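Local structure of peptidoglycan synthetase penicillin-binding protein 3 (Bifidobacterium adolescentis, 4YE5) at residues 238-250 with 516-530. The protein probably binds penicillin and, as a member of the transpeptidase family, probably cross-links peptidoglycan strands in cell-wall synthesis. Sequence-based numbering, arbitrary orientation.
With GOL (glycerol), chain C.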
ATOM      1  N   TYR A 238       1.030  10.036  24.092  1.00 22.85           N
ATOM      2  CA  TYR A 238       0.968  11.438  23.637  1.00 17.23           C
ATOM      3  C   TYR A 238      -0.399  11.876  23.130  1.00 23.66           C
ATOM      4  O   TYR A 238      -0.609  13.061  22.847  1.00 22.38           O
ATOM      5  CB  TYR A 238       1.997  11.674  22.524  1.00 16.18           C
ATOM      6  CG  TYR A 238       3.392  11.185  22.870  1.00 17.45           C
ATOM      7  CD1 TYR A 238       4.086  11.717  23.961  1.00 21.41           C
ATOM      8  CD2 TYR A 238       4.017  10.204  22.110  1.00 17.36           C
ATOM      9  CE1 TYR A 238       5.359  11.280  24.287  1.00 20.71           C
ATOM     10  CE2 TYR A 238       5.296   9.760  22.420  1.00 17.37           C
ATOM     11  CZ  TYR A 238       5.966  10.310  23.514  1.00 27.72           C
ATOM     12  OH  TYR A 238       7.233   9.883  23.841  1.00 27.41           O
ATOM     13  N   HIS A 239      -1.311  10.917  22.983  1.00 23.16           N
ATOM     14  CA  HIS A 239      -2.709  11.210  22.656  1.00 24.53           C
ATOM     15  C   HIS A 239      -2.942  12.026  21.381  1.00 19.93           C
ATOM     16  O   HIS A 239      -3.904  12.791  21.303  1.00 21.19           O
ATOM     17  CB  HIS A 239      -3.390  11.889  23.854  1.00 29.75           C
ATOM     18  CG  HIS A 239      -3.185  11.155  25.141  1.00 36.41           C
ATOM     19  ND1 HIS A 239      -3.811   9.957  25.420  1.00 40.34           N
ATOM     20  CD2 HIS A 239      -2.409  11.436  26.214  1.00 35.52           C
ATOM     21  CE1 HIS A 239      -3.435   9.538  26.616  1.00 37.88           C
ATOM     22  NE2 HIS A 239      -2.579  10.412  27.115  1.00 39.31           N
ATOM     23  N   SER A 240      -2.071  11.847  20.390  1.00 18.13           N
ATOM     24  CA  SER A 240      -2.249  12.473  19.087  1.00 20.81           C
ATOM     25  C   SER A 240      -3.602  12.129  18.510  1.00 20.48           C
ATOM     26  O   SER A 240      -4.126  11.044  18.769  1.00 22.86           O
ATOM     27  CB  SER A 240      -1.165  11.988  18.129  1.00 21.24           C
ATOM     28  OG  SER A 240       0.116  12.186  18.694  1.00 21.25           O
ATOM     29  N   ALA A 241      -4.184  13.041  17.729  1.00 15.93           N
ATOM     30  CA  ALA A 241      -5.449  12.716  17.058  1.00 22.13           C
ATOM     31  C   ALA A 241      -5.229  11.516  16.124  1.00 23.85           C
ATOM     32  O   ALA A 241      -6.109  10.678  15.946  1.00 19.41           O
ATOM     33  CB  ALA A 241      -5.965  13.909  16.277  1.00 24.78           C
ATOM     34  N   TRP A 242      -4.043  11.444  15.532  1.00 16.38           N
ATOM     35  CA  TRP A 242      -3.672  10.303  14.695  1.00 18.29           C
ATOM     36  C   TRP A 242      -2.183  10.359  14.461  1.00 19.24           C
ATOM     37  O   TRP A 242      -1.557  11.388  14.721  1.00 14.68           O
ATOM     38  CB  TRP A 242      -4.439  10.238  13.343  1.00 16.59           C
ATOM     39  CG  TRP A 242      -4.447  11.500  12.450  1.00 16.80           C
ATOM     40  CD1 TRP A 242      -5.540  12.295  12.188  1.00 16.51           C
ATOM     41  CD2 TRP A 242      -3.357  12.056  11.673  1.00 15.32           C
ATOM     42  NE1 TRP A 242      -5.186  13.311  11.327  1.00 18.65           N
ATOM     43  CE2 TRP A 242      -3.869  13.181  10.987  1.00 17.74           C
ATOM     44  CE3 TRP A 242      -2.013  11.719  11.497  1.00 14.65           C
ATOM     45  CZ2 TRP A 242      -3.073  13.977  10.151  1.00 19.62           C
ATOM     46  CZ3 TRP A 242      -1.219  12.510  10.652  1.00 20.29           C
ATOM     47  CH2 TRP A 242      -1.758  13.636  10.004  1.00 17.10           C
ATOM     48  N   GLY A 243      -1.616   9.243  14.009  1.00 14.45           N
ATOM     49  CA  GLY A 243      -0.204   9.203  13.673  1.00 14.29           C
ATOM     50  C   GLY A 243      -0.036   8.304  12.463  1.00 16.43           C
ATOM     51  O   GLY A 243      -0.798   7.342  12.295  1.00 14.29           O
ATOM     52  N   ILE A 244       0.926   8.631  11.607  1.00 16.06           N
ATOM     53  CA  ILE A 244       1.259   7.760  10.473  1.00 14.66           C
ATOM     54  C   ILE A 244       2.777   7.639  10.411  1.00 16.92           C
ATOM     55  O   ILE A 244       3.488   8.517  10.886  1.00 14.52           O
ATOM     56  CB  ILE A 244       0.693   8.305   9.131  1.00 19.40           C
ATOM     57  CG1 ILE A 244       1.424   9.553   8.687  1.00 19.48           C
ATOM     58  CG2 ILE A 244      -0.828   8.590   9.213  1.00 15.88           C
ATOM     59  CD1 ILE A 244       0.651  10.392   7.625  1.00 25.72           C
ATOM     60  N   ALA A 245       3.281   6.546   9.847  1.00 13.39           N
ATOM     61  CA  ALA A 245       4.719   6.304   9.814  1.00 13.09           C
ATOM     62  C   ALA A 245       5.037   5.486   8.595  1.00 17.44           C
ATOM     63  O   ALA A 245       4.212   4.672   8.148  1.00 16.64           O
ATOM     64  CB  ALA A 245       5.170   5.530  11.056  1.00 12.99           C
HETATM   65  N   MSE A 246       6.240   5.673   8.074  1.00 16.89           N
HETATM   66  CA  MSE A 246       6.677   4.949   6.887  1.00 14.75           C
HETATM   67  C   MSE A 246       8.137   4.589   7.024  1.00 14.29           C
HETATM   68  O   MSE A 246       8.922   5.385   7.547  1.00 14.97           O
HETATM   69  CB  MSE A 246       6.500   5.840   5.649  1.00 13.93           C
HETATM   70  CG  MSE A 246       6.957   5.197   4.379  1.00 24.32           C
HETATM   71 SE   MSE A 246       6.508   6.416   2.951  0.56 16.97          SE
HETATM   72  CE  MSE A 246       6.930   5.285   1.486  1.00 16.61           C
ATOM     73  N   VAL A 247       8.509   3.397   6.562  1.00 14.02           N
ATOM     74  CA  VAL A 247       9.910   3.003   6.526  1.00 14.16           C
ATOM     75  C   VAL A 247      10.274   2.642   5.088  1.00 15.60           C
ATOM     76  O   VAL A 247       9.619   1.790   4.476  1.00 15.92           O
ATOM     77  CB  VAL A 247      10.198   1.768   7.437  1.00 14.32           C
ATOM     78  CG1 VAL A 247      11.670   1.335   7.275  1.00 14.57           C
ATOM     79  CG2 VAL A 247       9.877   2.070   8.900  1.00 13.86           C
ATOM     80  N   GLN A 248      11.302   3.281   4.544  1.00 14.85           N
ATOM     81  CA  GLN A 248      11.730   3.018   3.173  1.00 15.51           C
ATOM     82  C   GLN A 248      13.198   2.568   3.108  1.00 15.88           C
ATOM     83  O   GLN A 248      14.053   3.127   3.801  1.00 15.58           O
ATOM     84  CB  GLN A 248      11.539   4.298   2.323  1.00 15.60           C
ATOM     85  CG  GLN A 248      12.018   4.179   0.873  1.00 16.42           C
ATOM     86  CD  GLN A 248      11.531   5.323   0.016  1.00 25.84           C
ATOM     87  OE1 GLN A 248      10.397   5.776   0.162  1.00 21.51           O
ATOM     88  NE2 GLN A 248      12.383   5.805  -0.871  1.00 17.23           N
ATOM     89  N   ASP A 249      13.478   1.551   2.297  1.00 16.57           N
ATOM     90  CA  ASP A 249      14.858   1.117   2.037  1.00 19.01           C
ATOM     91  C   ASP A 249      15.562   2.100   1.107  1.00 22.06           C
ATOM     92  O   ASP A 249      15.130   2.296  -0.033  1.00 21.07           O
ATOM     93  CB  ASP A 249      14.887  -0.251   1.362  1.00 19.59           C
ATOM     94  CG  ASP A 249      16.312  -0.706   1.053  1.00 28.86           C
ATOM     95  OD1 ASP A 249      17.026  -1.095   2.001  1.00 33.57           O
ATOM     96  OD2 ASP A 249      16.719  -0.662  -0.123  1.00 28.53           O
ATOM     97  N   VAL A 250      16.656   2.693   1.581  1.00 17.69           N
ATOM     98  CA  VAL A 250      17.333   3.764   0.855  1.00 19.98           C
ATOM     99  C   VAL A 250      17.755   3.377  -0.553  1.00 21.63           C
ATOM    100  O   VAL A 250      17.482   4.095  -1.510  1.00 28.06           O
ATOM    101  CB  VAL A 250      18.563   4.283   1.635  1.00 18.81           C
ATOM    102  CG1 VAL A 250      19.450   5.175   0.751  1.00 18.04           C
ATOM    103  CG2 VAL A 250      18.101   5.064   2.856  1.00 16.42           C
ATOM    104  N   ARG A 516      20.730   3.403   5.417  1.00 19.89           N
ATOM    105  CA  ARG A 516      20.044   2.153   5.134  1.00 16.28           C
ATOM    106  C   ARG A 516      18.537   2.371   5.018  1.00 19.27           C
ATOM    107  O   ARG A 516      17.887   1.835   4.117  1.00 18.11           O
ATOM    108  CB  ARG A 516      20.344   1.171   6.261  1.00 20.42           C
ATOM    109  CG  ARG A 516      19.606  -0.133   6.162  1.00 30.20           C
ATOM    110  CD  ARG A 516      20.286  -1.097   5.230  1.00 40.49           C
ATOM    111  NE  ARG A 516      19.716  -2.434   5.362  1.00 43.31           N
ATOM    112  CZ  ARG A 516      20.311  -3.447   5.976  1.00 31.61           C
ATOM    113  NH1 ARG A 516      21.521  -3.296   6.511  1.00 28.26           N
ATOM    114  NH2 ARG A 516      19.703  -4.622   6.028  1.00 26.73           N
ATOM    115  N   PHE A 517      17.980   3.157   5.936  1.00 16.46           N
ATOM    116  CA  PHE A 517      16.546   3.436   5.929  1.00 12.69           C
ATOM    117  C   PHE A 517      16.236   4.904   6.008  1.00 16.86           C
ATOM    118  O   PHE A 517      16.999   5.683   6.571  1.00 17.29           O
ATOM    119  CB  PHE A 517      15.849   2.768   7.123  1.00 17.48           C
ATOM    120  CG  PHE A 517      16.052   1.280   7.188  1.00 21.19           C
ATOM    121  CD1 PHE A 517      15.422   0.431   6.276  1.00 23.99           C
ATOM    122  CD2 PHE A 517      16.862   0.731   8.158  1.00 18.57           C
ATOM    123  CE1 PHE A 517      15.624  -0.970   6.331  1.00 23.51           C
ATOM    124  CE2 PHE A 517      17.080  -0.663   8.226  1.00 24.37           C
ATOM    125  CZ  PHE A 517      16.460  -1.508   7.312  1.00 21.22           C
ATOM    126  N   VAL A 518      15.068   5.261   5.487  1.00 12.06           N
ATOM    127  CA  VAL A 518      14.434   6.514   5.844  1.00 13.33           C
ATOM    128  C   VAL A 518      13.136   6.200   6.568  1.00 13.21           C
ATOM    129  O   VAL A 518      12.366   5.308   6.165  1.00 13.80           O
ATOM    130  CB  VAL A 518      14.127   7.380   4.609  1.00 12.73           C
ATOM    131  CG1 VAL A 518      13.446   8.700   5.040  1.00 10.50           C
ATOM    132  CG2 VAL A 518      15.430   7.659   3.853  1.00 14.48           C
ATOM    133  N   ILE A 519      12.917   6.919   7.651  1.00 11.80           N
ATOM    134  CA  ILE A 519      11.788   6.683   8.527  1.00 12.22           C
ATOM    135  C   ILE A 519      11.143   8.018   8.718  1.00 13.51           C
ATOM    136  O   ILE A 519      11.778   8.958   9.194  1.00 12.63           O
ATOM    137  CB  ILE A 519      12.259   6.237   9.927  1.00 16.61           C
ATOM    138  CG1 ILE A 519      13.120   4.960   9.843  1.00 15.03           C
ATOM    139  CG2 ILE A 519      11.051   5.984  10.844  1.00  9.92           C
ATOM    140  CD1 ILE A 519      13.981   4.778  11.105  1.00 16.53           C
ATOM    141  N   THR A 520       9.875   8.112   8.368  1.00 11.05           N
ATOM    142  CA  THR A 520       9.181   9.371   8.540  1.00 12.05           C
ATOM    143  C   THR A 520       7.962   9.161   9.421  1.00 14.83           C
ATOM    144  O   THR A 520       7.239   8.183   9.257  1.00 13.79           O
ATOM    145  CB  THR A 520       8.738   9.934   7.181  1.00 12.57           C
ATOM    146  OG1 THR A 520       9.887  10.113   6.340  1.00 13.64           O
ATOM    147  CG2 THR A 520       8.035  11.284   7.363  1.00  9.90           C
ATOM    148  N   VAL A 521       7.734  10.079  10.353  1.00 12.66           N
ATOM    149  CA  VAL A 521       6.575  10.018  11.239  1.00 11.70           C
ATOM    150  C   VAL A 521       5.841  11.360  11.207  1.00 14.30           C
ATOM    151  O   VAL A 521       6.476  12.416  11.207  1.00 14.36           O
ATOM    152  CB  VAL A 521       6.991   9.677  12.689  1.00 12.38           C
ATOM    153  CG1 VAL A 521       5.792   9.869  13.678  1.00  9.97           C
ATOM    154  CG2 VAL A 521       7.489   8.236  12.769  1.00  9.49           C
ATOM    155  N   VAL A 522       4.512  11.314  11.149  1.00 13.52           N
ATOM    156  CA  VAL A 522       3.679  12.515  11.238  1.00 12.92           C
ATOM    157  C   VAL A 522       2.599  12.288  12.283  1.00 17.39           C
ATOM    158  O   VAL A 522       1.869  11.300  12.200  1.00 13.12           O
ATOM    159  CB  VAL A 522       3.001  12.827   9.873  1.00 11.59           C
ATOM    160  CG1 VAL A 522       2.242  14.136   9.954  1.00 10.66           C
ATOM    161  CG2 VAL A 522       4.064  12.871   8.749  1.00 13.01           C
ATOM    162  N   LEU A 523       2.496  13.188  13.262  1.00 10.68           N
ATOM    163  CA  LEU A 523       1.487  13.085  14.323  1.00 16.37           C
ATOM    164  C   LEU A 523       0.658  14.348  14.342  1.00 22.16           C
ATOM    165  O   LEU A 523       1.202  15.448  14.238  1.00 16.32           O
ATOM    166  CB  LEU A 523       2.160  12.937  15.712  1.00 11.33           C
ATOM    167  CG  LEU A 523       3.220  11.841  15.844  1.00 10.95           C
ATOM    168  CD1 LEU A 523       3.875  11.940  17.235  1.00 11.29           C
ATOM    169  CD2 LEU A 523       2.609  10.444  15.651  1.00 11.23           C
ATOM    170  N   LYS A 524      -0.653  14.197  14.491  1.00 13.62           N
ATOM    171  CA  LYS A 524      -1.541  15.350  14.588  1.00 13.13           C
ATOM    172  C   LYS A 524      -1.847  15.679  16.037  1.00 17.01           C
ATOM    173  O   LYS A 524      -2.268  14.813  16.796  1.00 14.04           O
ATOM    174  CB  LYS A 524      -2.850  15.128  13.823  1.00 13.51           C
ATOM    175  CG  LYS A 524      -3.785  16.372  13.878  1.00 14.65           C
ATOM    176  CD  LYS A 524      -4.999  16.235  12.935  1.00 17.18           C
ATOM    177  CE  LYS A 524      -5.970  17.417  13.160  1.00 20.85           C
ATOM    178  NZ  LYS A 524      -6.988  17.551  12.051  1.00 22.47           N
ATOM    179  N   ASP A 525      -1.610  16.932  16.406  1.00 14.42           N
ATOM    180  CA  ASP A 525      -1.860  17.418  17.755  1.00 19.90           C
ATOM    181  C   ASP A 525      -1.289  16.539  18.883  1.00 17.75           C
ATOM    182  O   ASP A 525      -2.025  16.171  19.808  1.00 15.69           O
ATOM    183  CB  ASP A 525      -3.370  17.607  17.949  1.00 17.46           C
ATOM    184  CG  ASP A 525      -3.919  18.780  17.132  1.00 23.20           C
ATOM    185  OD1 ASP A 525      -3.172  19.757  16.908  1.00 25.70           O
ATOM    186  OD2 ASP A 525      -5.102  18.729  16.724  1.00 25.61           O
ATOM    187  N   PRO A 526       0.019  16.198  18.825  1.00 14.36           N
ATOM    188  CA  PRO A 526       0.579  15.440  19.957  1.00 14.40           C
ATOM    189  C   PRO A 526       0.604  16.264  21.249  1.00 17.72           C
ATOM    190  O   PRO A 526       0.755  17.475  21.193  1.00 17.19           O
ATOM    191  CB  PRO A 526       2.014  15.143  19.506  1.00 20.14           C
ATOM    192  CG  PRO A 526       2.343  16.270  18.571  1.00 18.54           C
ATOM    193  CD  PRO A 526       1.052  16.547  17.828  1.00 15.88           C
ATOM    194  N   GLN A 527       0.434  15.608  22.391  1.00 18.52           N
ATOM    195  CA  GLN A 527       0.455  16.258  23.695  1.00 24.35           C
ATOM    196  C   GLN A 527       1.684  15.756  24.449  1.00 26.45           C
ATOM    197  O   GLN A 527       2.291  14.785  24.041  1.00 21.36           O
ATOM    198  CB  GLN A 527      -0.786  15.846  24.490  1.00 21.65           C
ATOM    199  CG  GLN A 527      -2.094  16.058  23.745  1.00 31.19           C
ATOM    200  CD  GLN A 527      -2.380  17.533  23.532  1.00 41.64           C
ATOM    201  OE1 GLN A 527      -2.429  18.300  24.490  1.00 48.86           O
ATOM    202  NE2 GLN A 527      -2.545  17.943  22.271  1.00 45.29           N
ATOM    203  N   GLY A 528       2.035  16.389  25.561  1.00 23.12           N
ATOM    204  CA  GLY A 528       3.106  15.875  26.401  1.00 26.97           C
ATOM    205  C   GLY A 528       4.382  16.696  26.348  1.00 26.37           C
ATOM    206  O   GLY A 528       4.405  17.790  25.805  1.00 21.67           O
ATOM    207  N   SER A 529       5.457  16.163  26.908  1.00 19.14           N
ATOM    208  CA  SER A 529       6.617  16.989  27.221  1.00 23.96           C
ATOM    209  C   SER A 529       7.395  17.410  25.985  1.00 22.75           C
ATOM    210  O   SER A 529       8.205  18.338  26.071  1.00 20.80           O
ATOM    211  CB  SER A 529       7.540  16.268  28.197  1.00 23.28           C
ATOM    212  OG  SER A 529       8.047  15.088  27.598  1.00 29.95           O
ATOM    213  N   PHE A 530       7.155  16.750  24.844  1.00 17.02           N
ATOM    214  CA  PHE A 530       7.906  17.058  23.620  1.00 16.24           C
ATOM    215  C   PHE A 530       7.146  17.970  22.675  1.00 22.02           C
ATOM    216  O   PHE A 530       7.709  18.454  21.699  1.00 22.55           O
ATOM    217  CB  PHE A 530       8.400  15.768  22.906  1.00 15.23           C
ATOM    218  CG  PHE A 530       9.146  14.828  23.825  1.00 17.99           C
ATOM    219  CD1 PHE A 530      10.217  15.298  24.587  1.00 18.40           C
ATOM    220  CD2 PHE A 530       8.750  13.499  23.970  1.00 19.87           C
ATOM    221  CE1 PHE A 530      10.924  14.446  25.462  1.00 24.91           C
ATOM    222  CE2 PHE A 530       9.453  12.625  24.843  1.00 19.18           C
ATOM    223  CZ  PHE A 530      10.536  13.108  25.593  1.00 22.20           C
TER
HETATM  224  C1  GOL C 701      16.338  -5.125   4.619  1.00 38.70           C
HETATM  225  O1  GOL C 701      17.560  -5.661   4.170  1.00 37.19           O
HETATM  226  C2  GOL C 701      15.921  -4.056   3.625  1.00 46.91           C
HETATM  227  O2  GOL C 701      17.052  -3.225   3.389  1.00 43.55           O
HETATM  228  C3  GOL C 701      15.472  -4.776   2.352  1.00 40.36           C
HETATM  229  O3  GOL C 701      15.000  -3.876   1.360  1.00 43.52           O
HETATM  230  O   HOH W   1      -4.414  15.484  20.464  1.00 23.46           O
HETATM  231  O   HOH W   2      19.248   0.497   1.575  1.00 26.19           O
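The W242 indole carries K524 on one face: K524 CB lies 3.8 Å from the centroid of the five-membered ring of W242, 18° off its normal, a CH-pi contact. With CG of W242 set between its backbone N and carbonyl carbon (chi1 52°), the indole leans over the partner strand; V522 O lies at its edge, 3.7 Å from W242 CZ3, and V522 CG1 packs alongside, 3.9 Å from W242 CZ3. The stem of K524 runs extended across the indole, bringing CD within 3.3 Å of W242 NE1, and its NZ continues to A493 O. R277 adds a cation-pi contact. At the far end, the F517 ring has Q248 O at its edge and CG of R516 on one face; V247 CG1 approaches CD1 obliquely, and a glycerol lies at the edge of the R516 guanidinium. Back at the W242 end, outside the strands, Y238 OH lies at the edge of the F530 ring, 3.7 Å from F530 CE2, and S529 OG sits over one face.

Strands 242-249 and 517-524 run antiparallel, their axes approaching to 4.7 Å with directions at 167°. Paired backbone hydrogen bonds join I244 to V522, M246 to T520 and Q248 to V518. One face of the sheet turns V247, F517 and V521 toward helix 535-549; on the other, M246 and Q248 reach helix 408-419. This sandwiching between helices fits the penicillin-binding transpeptidase fold.

Beside F517, D249 OD1 and R516 NE stay 4.5 Å apart, too far for a salt bridge; glycerol O2 donates to D249 OD1, while R516 donates from NH2 to O1 and weakly from NE to O2. Backbone bonds and apolar packing thus join the buried strands, whereas here a glycerol, probably from the crystallisation liquor, spans the charged groups.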